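Local coordinates for protein fructokinase (Silicibacter sp., PDB 3C8U) that probably phosphorylates fructose or a related small molecule at the expense of ATP, as a putative sugar kinase with a P-loop NTPase-like fold, at residues 128-140 with 190-202. Residues are numbered along the deposited sequence; the frame is centred on the assembly and turned at random. Where two conformers were deposited one is given.
Sequences IIEGNYLLFDAPG and NARAIEAARLPAD
A single beta bridge, Phe136 with Arg198, ties the loop after strand 126-131, an inner strand of the parallel sheet in a P-loop kinase-like fold, to the segment that runs from helix 186-195 toward edge strand 203-205. Two backbone bonds define it: Leu199 N gives its hydrogen to Leu135 O at 2.8 Å, and Asp137 N reaches Ala197 O at 2.9 Å, the latter with an N-H...O angle of 166°. Both donors stand above the carbonyl planes they address. Ala197 O also receives a longer CA-H...O contact from Phe136 CA.

Side-chain contacts flank the bridge on the Ala201 side and on the helix side. On the strand 203-205 side, Leu135 CD1 meets Ala201 CB at 3.5 Å, next to Arg153 of strand 150-154. Leu199 crosses the side chain of Asp137 at about a right angle, CD2 lying 3.6 Å from Asp137 CB, while the carboxylate pairs through OD1 with Arg142. Toward the helix, the CG of Phe136 is anti to its backbone N (chi1 -170°), which carries the ring toward Ala193 and Ile194 of the helix: Ala193 O meets CE1 at the ring edge, 3.5 Å away, and Ala197 CB approaches the same carbon obliquely. Tyr133 CD1 lies over the centre of one face of this ring, and Pro80 touches both aromatic side chains.

Nearer the putative P-loop, the CG1-CD1 arm of Ile194 touches both the Asn132 carbonyl and the ring of Tyr133, whose hydroxyl bonds to Gly78 O. The Asn132 amide turns to another partner, OD1 accepting a hydrogen bond from Lys35 of the putative Walker A motif. Ile194 thus touches a residue that also meets this lysine: its CD1 sits 3.8 Å from Asn132 CB, and its CG1 is 3.6 Å from Tyr133 CE1.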
ATOM      1  N   ILE A 128       8.076   5.593  -1.456  1.00 15.84           N
ATOM      2  CA  ILE A 128       7.606   4.251  -1.715  1.00 15.97           C
ATOM      3  C   ILE A 128       6.206   4.224  -1.142  1.00 18.42           C
ATOM      4  O   ILE A 128       6.023   4.264   0.071  1.00 17.21           O
ATOM      5  CB  ILE A 128       8.442   3.162  -1.062  1.00 17.23           C
ATOM      6  CG1 ILE A 128       9.884   3.217  -1.571  1.00 24.22           C
ATOM      7  CG2 ILE A 128       7.787   1.771  -1.290  1.00 18.72           C
ATOM      8  CD1 ILE A 128      10.763   2.328  -0.799  1.00 21.25           C
ATOM      9  N   ILE A 129       5.244   4.194  -2.054  1.00 19.09           N
ATOM     10  CA  ILE A 129       3.822   4.241  -1.709  1.00 19.75           C
ATOM     11  C   ILE A 129       3.399   2.790  -1.633  1.00 21.31           C
ATOM     12  O   ILE A 129       3.615   2.036  -2.568  1.00 20.85           O
ATOM     13  CB  ILE A 129       2.978   4.958  -2.788  1.00 19.28           C
ATOM     14  CG1 ILE A 129       3.547   6.333  -3.158  1.00 24.96           C
ATOM     15  CG2 ILE A 129       1.468   5.041  -2.368  1.00 16.25           C
ATOM     16  CD1 ILE A 129       3.807   7.210  -2.015  1.00 24.96           C
ATOM     17  N   GLU A 130       2.852   2.394  -0.487  1.00 20.18           N
ATOM     18  CA  GLU A 130       2.465   1.020  -0.263  1.00 18.93           C
ATOM     19  C   GLU A 130       0.979   0.914   0.009  1.00 17.14           C
ATOM     20  O   GLU A 130       0.397   1.686   0.749  1.00 21.34           O
ATOM     21  CB  GLU A 130       3.329   0.334   0.824  1.00 21.09           C
ATOM     22  CG  GLU A 130       2.999   0.696   2.225  1.00 23.30           C
ATOM     23  CD  GLU A 130       3.733  -0.124   3.262  1.00 24.01           C
ATOM     24  OE1 GLU A 130       4.557  -0.978   2.894  1.00 23.77           O
ATOM     25  OE2 GLU A 130       3.511   0.136   4.464  1.00 26.56           O
ATOM     26  N   GLY A 131       0.368  -0.045  -0.666  1.00 19.72           N
ATOM     27  CA  GLY A 131      -1.080  -0.328  -0.481  1.00 17.36           C
ATOM     28  C   GLY A 131      -1.576  -1.551  -1.214  1.00 17.40           C
ATOM     29  O   GLY A 131      -0.853  -2.196  -1.939  1.00 18.63           O
ATOM     30  N   ASN A 132      -2.858  -1.824  -1.074  1.00 17.17           N
ATOM     31  CA  ASN A 132      -3.455  -2.988  -1.711  1.00 19.13           C
ATOM     32  C   ASN A 132      -3.921  -2.732  -3.144  1.00 17.90           C
ATOM     33  O   ASN A 132      -4.076  -3.664  -3.914  1.00 20.99           O
ATOM     34  CB  ASN A 132      -4.607  -3.507  -0.842  1.00 19.51           C
ATOM     35  CG  ASN A 132      -4.128  -3.975   0.519  1.00 21.19           C
ATOM     36  OD1 ASN A 132      -3.058  -4.600   0.629  1.00 31.55           O
ATOM     37  ND2 ASN A 132      -4.887  -3.683   1.544  1.00 26.30           N
ATOM     38  N   TYR A 133      -4.179  -1.461  -3.469  1.00 18.49           N
ATOM     39  CA  TYR A 133      -4.858  -1.092  -4.728  1.00 19.23           C
ATOM     40  C   TYR A 133      -4.056  -0.195  -5.654  1.00 18.05           C
ATOM     41  O   TYR A 133      -4.626   0.685  -6.294  1.00 19.16           O
ATOM     42  CB  TYR A 133      -6.224  -0.439  -4.427  1.00 17.08           C
ATOM     43  CG  TYR A 133      -7.063  -1.310  -3.517  1.00 20.82           C
ATOM     44  CD1 TYR A 133      -7.482  -2.572  -3.931  1.00 25.31           C
ATOM     45  CD2 TYR A 133      -7.404  -0.897  -2.241  1.00 18.05           C
ATOM     46  CE1 TYR A 133      -8.225  -3.390  -3.092  1.00 21.81           C
ATOM     47  CE2 TYR A 133      -8.145  -1.712  -1.399  1.00 19.11           C
ATOM     48  CZ  TYR A 133      -8.553  -2.951  -1.829  1.00 22.52           C
ATOM     49  OH  TYR A 133      -9.292  -3.760  -0.983  1.00 23.25           O
ATOM     50  N   LEU A 134      -2.746  -0.461  -5.751  1.00 17.38           N
ATOM     51  CA  LEU A 134      -1.838   0.389  -6.526  1.00 18.68           C
ATOM     52  C   LEU A 134      -1.631  -0.055  -7.960  1.00 18.64           C
ATOM     53  O   LEU A 134      -1.068   0.686  -8.771  1.00 20.05           O
ATOM     54  CB  LEU A 134      -0.498   0.554  -5.813  1.00 19.38           C
ATOM     55  CG  LEU A 134      -0.584   1.118  -4.369  1.00 19.92           C
ATOM     56  CD1 LEU A 134       0.846   1.482  -3.909  1.00 18.21           C
ATOM     57  CD2 LEU A 134      -1.563   2.318  -4.197  1.00 15.24           C
ATOM     58  N   LEU A 135      -2.128  -1.257  -8.244  1.00 19.15           N
ATOM     59  CA  LEU A 135      -2.026  -1.914  -9.559  1.00 20.16           C
ATOM     60  C   LEU A 135      -3.367  -2.569  -9.883  1.00 21.54           C
ATOM     61  O   LEU A 135      -3.473  -3.719 -10.295  1.00 19.62           O
ATOM     62  CB  LEU A 135      -0.887  -2.943  -9.577  1.00 17.14           C
ATOM     63  CG  LEU A 135       0.527  -2.322  -9.567  1.00 22.32           C
ATOM     64  CD1 LEU A 135       1.630  -3.375  -9.550  1.00 21.14           C
ATOM     65  CD2 LEU A 135       0.750  -1.333 -10.724  1.00 19.22           C
ATOM     66  N   PHE A 136      -4.398  -1.795  -9.608  1.00 20.84           N
ATOM     67  CA  PHE A 136      -5.783  -2.289  -9.558  1.00 21.43           C
ATOM     68  C   PHE A 136      -6.641  -1.775 -10.714  1.00 21.01           C
ATOM     69  O   PHE A 136      -6.866  -0.571 -10.897  1.00 20.88           O
ATOM     70  CB  PHE A 136      -6.364  -1.898  -8.184  1.00 23.28           C
ATOM     71  CG  PHE A 136      -7.686  -2.513  -7.868  1.00 21.25           C
ATOM     72  CD1 PHE A 136      -7.820  -3.888  -7.717  1.00 19.45           C
ATOM     73  CD2 PHE A 136      -8.797  -1.703  -7.656  1.00 20.03           C
ATOM     74  CE1 PHE A 136      -9.051  -4.447  -7.393  1.00 19.85           C
ATOM     75  CE2 PHE A 136     -10.045  -2.256  -7.344  1.00 25.05           C
ATOM     76  CZ  PHE A 136     -10.176  -3.622  -7.218  1.00 22.26           C
ATOM     77  N   ASP A 137      -7.092  -2.737 -11.512  1.00 21.93           N
ATOM     78  CA  ASP A 137      -7.798  -2.456 -12.769  1.00 24.34           C
ATOM     79  C   ASP A 137      -9.293  -2.212 -12.516  1.00 24.81           C
ATOM     80  O   ASP A 137     -10.167  -3.056 -12.735  1.00 21.53           O
ATOM     81  CB  ASP A 137      -7.540  -3.571 -13.778  1.00 25.00           C
ATOM     82  CG  ASP A 137      -7.961  -3.211 -15.199  1.00 27.03           C
ATOM     83  OD1 ASP A 137      -8.420  -2.089 -15.495  1.00 22.80           O
ATOM     84  OD2 ASP A 137      -7.802  -4.094 -16.044  1.00 32.71           O
ATOM     85  N   ALA A 138      -9.518  -1.016 -12.024  1.00 22.84           N
ATOM     86  CA  ALA A 138     -10.864  -0.455 -11.788  1.00 22.48           C
ATOM     87  C   ALA A 138     -10.860   1.042 -12.045  1.00 24.37           C
ATOM     88  O   ALA A 138      -9.809   1.686 -12.003  1.00 26.56           O
ATOM     89  CB  ALA A 138     -11.310  -0.703 -10.362  1.00 19.22           C
ATOM     90  N   PRO A 139     -12.041   1.613 -12.298  1.00 25.43           N
ATOM     91  CA  PRO A 139     -12.118   3.053 -12.444  1.00 25.33           C
ATOM     92  C   PRO A 139     -11.485   3.801 -11.287  1.00 25.24           C
ATOM     93  O   PRO A 139     -11.630   3.456 -10.099  1.00 23.62           O
ATOM     94  CB  PRO A 139     -13.622   3.309 -12.558  1.00 26.73           C
ATOM     95  CG  PRO A 139     -14.152   2.046 -13.193  1.00 24.94           C
ATOM     96  CD  PRO A 139     -13.335   0.949 -12.577  1.00 27.09           C
ATOM     97  N   GLY A 140     -10.762   4.828 -11.699  1.00 23.09           N
ATOM     98  CA  GLY A 140     -10.028   5.704 -10.813  1.00 21.57           C
ATOM     99  C   GLY A 140      -8.675   5.089 -10.507  1.00 20.54           C
ATOM    100  O   GLY A 140      -7.618   5.617 -10.857  1.00 19.15           O
ATOM    101  N   ASN A 190     -11.281  -9.283  -0.649  1.00 23.11           N
ATOM    102  CA  ASN A 190     -10.489  -8.154  -1.213  1.00 24.93           C
ATOM    103  C   ASN A 190      -9.270  -8.693  -1.949  1.00 25.46           C
ATOM    104  O   ASN A 190      -8.907  -8.250  -3.031  1.00 24.26           O
ATOM    105  CB  ASN A 190     -10.069  -7.171  -0.111  1.00 20.13           C
ATOM    106  CG  ASN A 190     -11.264  -6.404   0.475  1.00 24.17           C
ATOM    107  OD1 ASN A 190     -12.326  -6.299  -0.149  1.00 26.28           O
ATOM    108  ND2 ASN A 190     -11.116  -5.956   1.711  1.00 22.97           N
ATOM    109  N   ALA A 191      -8.650  -9.685  -1.319  1.00 27.17           N
ATOM    110  CA  ALA A 191      -7.451 -10.329  -1.889  1.00 28.14           C
ATOM    111  C   ALA A 191      -7.820 -10.895  -3.242  1.00 28.87           C
ATOM    112  O   ALA A 191      -7.089 -10.800  -4.202  1.00 26.10           O
ATOM    113  CB  ALA A 191      -6.884 -11.421  -0.967  1.00 26.62           C
ATOM    114  N   ARG A 192      -9.033 -11.418  -3.294  1.00 30.73           N
ATOM    115  CA  ARG A 192      -9.557 -12.074  -4.480  1.00 30.59           C
ATOM    116  C   ARG A 192      -9.851 -11.036  -5.573  1.00 28.88           C
ATOM    117  O   ARG A 192      -9.499 -11.230  -6.748  1.00 23.53           O
ATOM    118  CB  ARG A 192     -10.814 -12.896  -4.116  1.00 33.16           C
ATOM    119  CG  ARG A 192     -11.084 -14.100  -4.987  1.00 39.70           C
ATOM    120  CD  ARG A 192     -11.799 -15.261  -4.218  1.00 42.99           C
ATOM    121  NE  ARG A 192     -12.810 -14.805  -3.268  1.00 53.92           N
ATOM    122  CZ  ARG A 192     -12.695 -14.915  -1.943  1.00 60.25           C
ATOM    123  NH1 ARG A 192     -11.613 -15.480  -1.410  1.00 65.73           N
ATOM    124  NH2 ARG A 192     -13.661 -14.465  -1.147  1.00 59.22           N
ATOM    125  N   ALA A 193     -10.493  -9.930  -5.181  1.00 25.72           N
ATOM    126  CA  ALA A 193     -10.811  -8.820  -6.124  1.00 24.30           C
ATOM    127  C   ALA A 193      -9.528  -8.255  -6.733  1.00 24.70           C
ATOM    128  O   ALA A 193      -9.452  -7.880  -7.919  1.00 24.88           O
ATOM    129  CB  ALA A 193     -11.598  -7.668  -5.390  1.00 24.48           C
ATOM    130  N   ILE A 194      -8.508  -8.221  -5.886  1.00 24.26           N
ATOM    131  CA  ILE A 194      -7.182  -7.726  -6.294  1.00 24.80           C
ATOM    132  C   ILE A 194      -6.598  -8.644  -7.355  1.00 27.05           C
ATOM    133  O   ILE A 194      -6.138  -8.185  -8.389  1.00 26.57           O
ATOM    134  CB  ILE A 194      -6.210  -7.608  -5.092  1.00 24.44           C
ATOM    135  CG1 ILE A 194      -6.550  -6.349  -4.295  1.00 24.54           C
ATOM    136  CG2 ILE A 194      -4.733  -7.572  -5.562  1.00 24.05           C
ATOM    137  CD1 ILE A 194      -6.096  -6.407  -2.838  1.00 18.94           C
ATOM    138  N   GLU A 195      -6.671  -9.951  -7.110  1.00 28.30           N
ATOM    139  CA  GLU A 195      -6.089 -10.941  -8.025  0.50 29.65           C
ATOM    140  C   GLU A 195      -6.843 -10.937  -9.348  1.00 30.44           C
ATOM    141  O   GLU A 195      -6.296 -11.273 -10.401  1.00 28.95           O
ATOM    142  CB  GLU A 195      -6.112 -12.351  -7.405  0.50 30.57           C
ATOM    143  CG  GLU A 195      -5.744 -13.489  -8.362  0.50 29.06           C
ATOM    144  CD  GLU A 195      -4.296 -13.462  -8.803  0.50 32.56           C
ATOM    145  OE1 GLU A 195      -3.506 -12.680  -8.225  0.50 34.48           O
ATOM    146  OE2 GLU A 195      -3.946 -14.226  -9.731  0.50 28.72           O
ATOM    147  N   ALA A 196      -8.101 -10.540  -9.276  1.00 29.80           N
ATOM    148  CA  ALA A 196      -8.989 -10.575 -10.447  1.00 27.65           C
ATOM    149  C   ALA A 196      -8.853  -9.337 -11.318  1.00 27.51           C
ATOM    150  O   ALA A 196      -9.401  -9.260 -12.419  1.00 26.42           O
ATOM    151  CB  ALA A 196     -10.440 -10.789 -10.028  1.00 29.79           C
ATOM    152  N   ALA A 197      -8.078  -8.376 -10.831  1.00 25.49           N
ATOM    153  CA  ALA A 197      -7.974  -7.065 -11.485  1.00 23.67           C
ATOM    154  C   ALA A 197      -6.537  -6.537 -11.416  1.00 26.44           C
ATOM    155  O   ALA A 197      -6.268  -5.447 -10.933  1.00 26.82           O
ATOM    156  CB  ALA A 197      -8.956  -6.059 -10.851  1.00 22.92           C
ATOM    157  N   ARG A 198      -5.623  -7.360 -11.899  1.00 25.45           N
ATOM    158  CA  ARG A 198      -4.198  -7.048 -11.853  1.00 25.86           C
ATOM    159  C   ARG A 198      -3.744  -6.176 -13.021  1.00 26.89           C
ATOM    160  O   ARG A 198      -4.010  -6.498 -14.173  1.00 29.05           O
ATOM    161  CB  ARG A 198      -3.392  -8.357 -11.859  1.00 24.82           C
ATOM    162  CG  ARG A 198      -3.701  -9.304 -10.716  1.00 27.14           C
ATOM    163  CD  ARG A 198      -3.212 -10.701 -11.020  1.00 31.55           C
ATOM    164  NE  ARG A 198      -1.834 -10.682 -11.488  1.00 37.66           N
ATOM    165  CZ  ARG A 198      -0.802 -11.085 -10.764  1.00 38.23           C
ATOM    166  NH1 ARG A 198      -1.006 -11.569  -9.547  1.00 41.79           N
ATOM    167  NH2 ARG A 198       0.429 -11.015 -11.262  1.00 34.06           N
ATOM    168  N   LEU A 199      -3.061  -5.068 -12.715  1.00 23.41           N
ATOM    169  CA  LEU A 199      -2.357  -4.313 -13.741  1.00 22.86           C
ATOM    170  C   LEU A 199      -0.876  -4.736 -13.709  1.00 22.60           C
ATOM    171  O   LEU A 199      -0.367  -5.184 -12.695  1.00 22.99           O
ATOM    172  CB  LEU A 199      -2.512  -2.795 -13.558  1.00 23.76           C
ATOM    173  CG  LEU A 199      -3.933  -2.240 -13.758  1.00 26.45           C
ATOM    174  CD1 LEU A 199      -3.971  -0.732 -13.396  1.00 20.28           C
ATOM    175  CD2 LEU A 199      -4.422  -2.507 -15.181  1.00 20.01           C
ATOM    176  N   PRO A 200      -0.181  -4.623 -14.834  1.00 25.23           N
ATOM    177  CA  PRO A 200       1.194  -5.111 -14.847  1.00 24.23           C
ATOM    178  C   PRO A 200       2.175  -4.262 -14.040  1.00 23.48           C
ATOM    179  O   PRO A 200       2.053  -3.060 -13.971  1.00 24.85           O
ATOM    180  CB  PRO A 200       1.547  -5.103 -16.338  1.00 26.84           C
ATOM    181  CG  PRO A 200       0.645  -4.190 -16.976  1.00 29.56           C
ATOM    182  CD  PRO A 200      -0.606  -4.095 -16.141  1.00 26.81           C
ATOM    183  N   ALA A 201       3.130  -4.931 -13.421  1.00 22.00           N
ATOM    184  CA  ALA A 201       4.129  -4.285 -12.551  1.00 21.58           C
ATOM    185  C   ALA A 201       5.460  -4.295 -13.241  1.00 23.77           C
ATOM    186  O   ALA A 201       5.709  -5.159 -14.079  1.00 22.57           O
ATOM    187  CB  ALA A 201       4.231  -5.029 -11.214  1.00 18.69           C
ATOM    188  N   ASP A 202       6.320  -3.352 -12.869  1.00 22.49           N
ATOM    189  CA  ASP A 202       7.651  -3.261 -13.467  1.00 21.29           C
ATOM    190  C   ASP A 202       8.477  -4.415 -12.965  1.00 22.66           C
ATOM    191  O   ASP A 202       9.265  -4.995 -13.682  1.00 22.41           O
ATOM    192  CB  ASP A 202       8.352  -1.937 -13.142  1.00 23.02           C
ATOM    193  CG  ASP A 202       7.697  -0.771 -13.813  1.00 25.10           C
ATOM    194  OD1 ASP A 202       7.271  -0.925 -14.983  1.00 28.80           O
ATOM    195  OD2 ASP A 202       7.559   0.283 -13.170  1.00 18.71           O
TER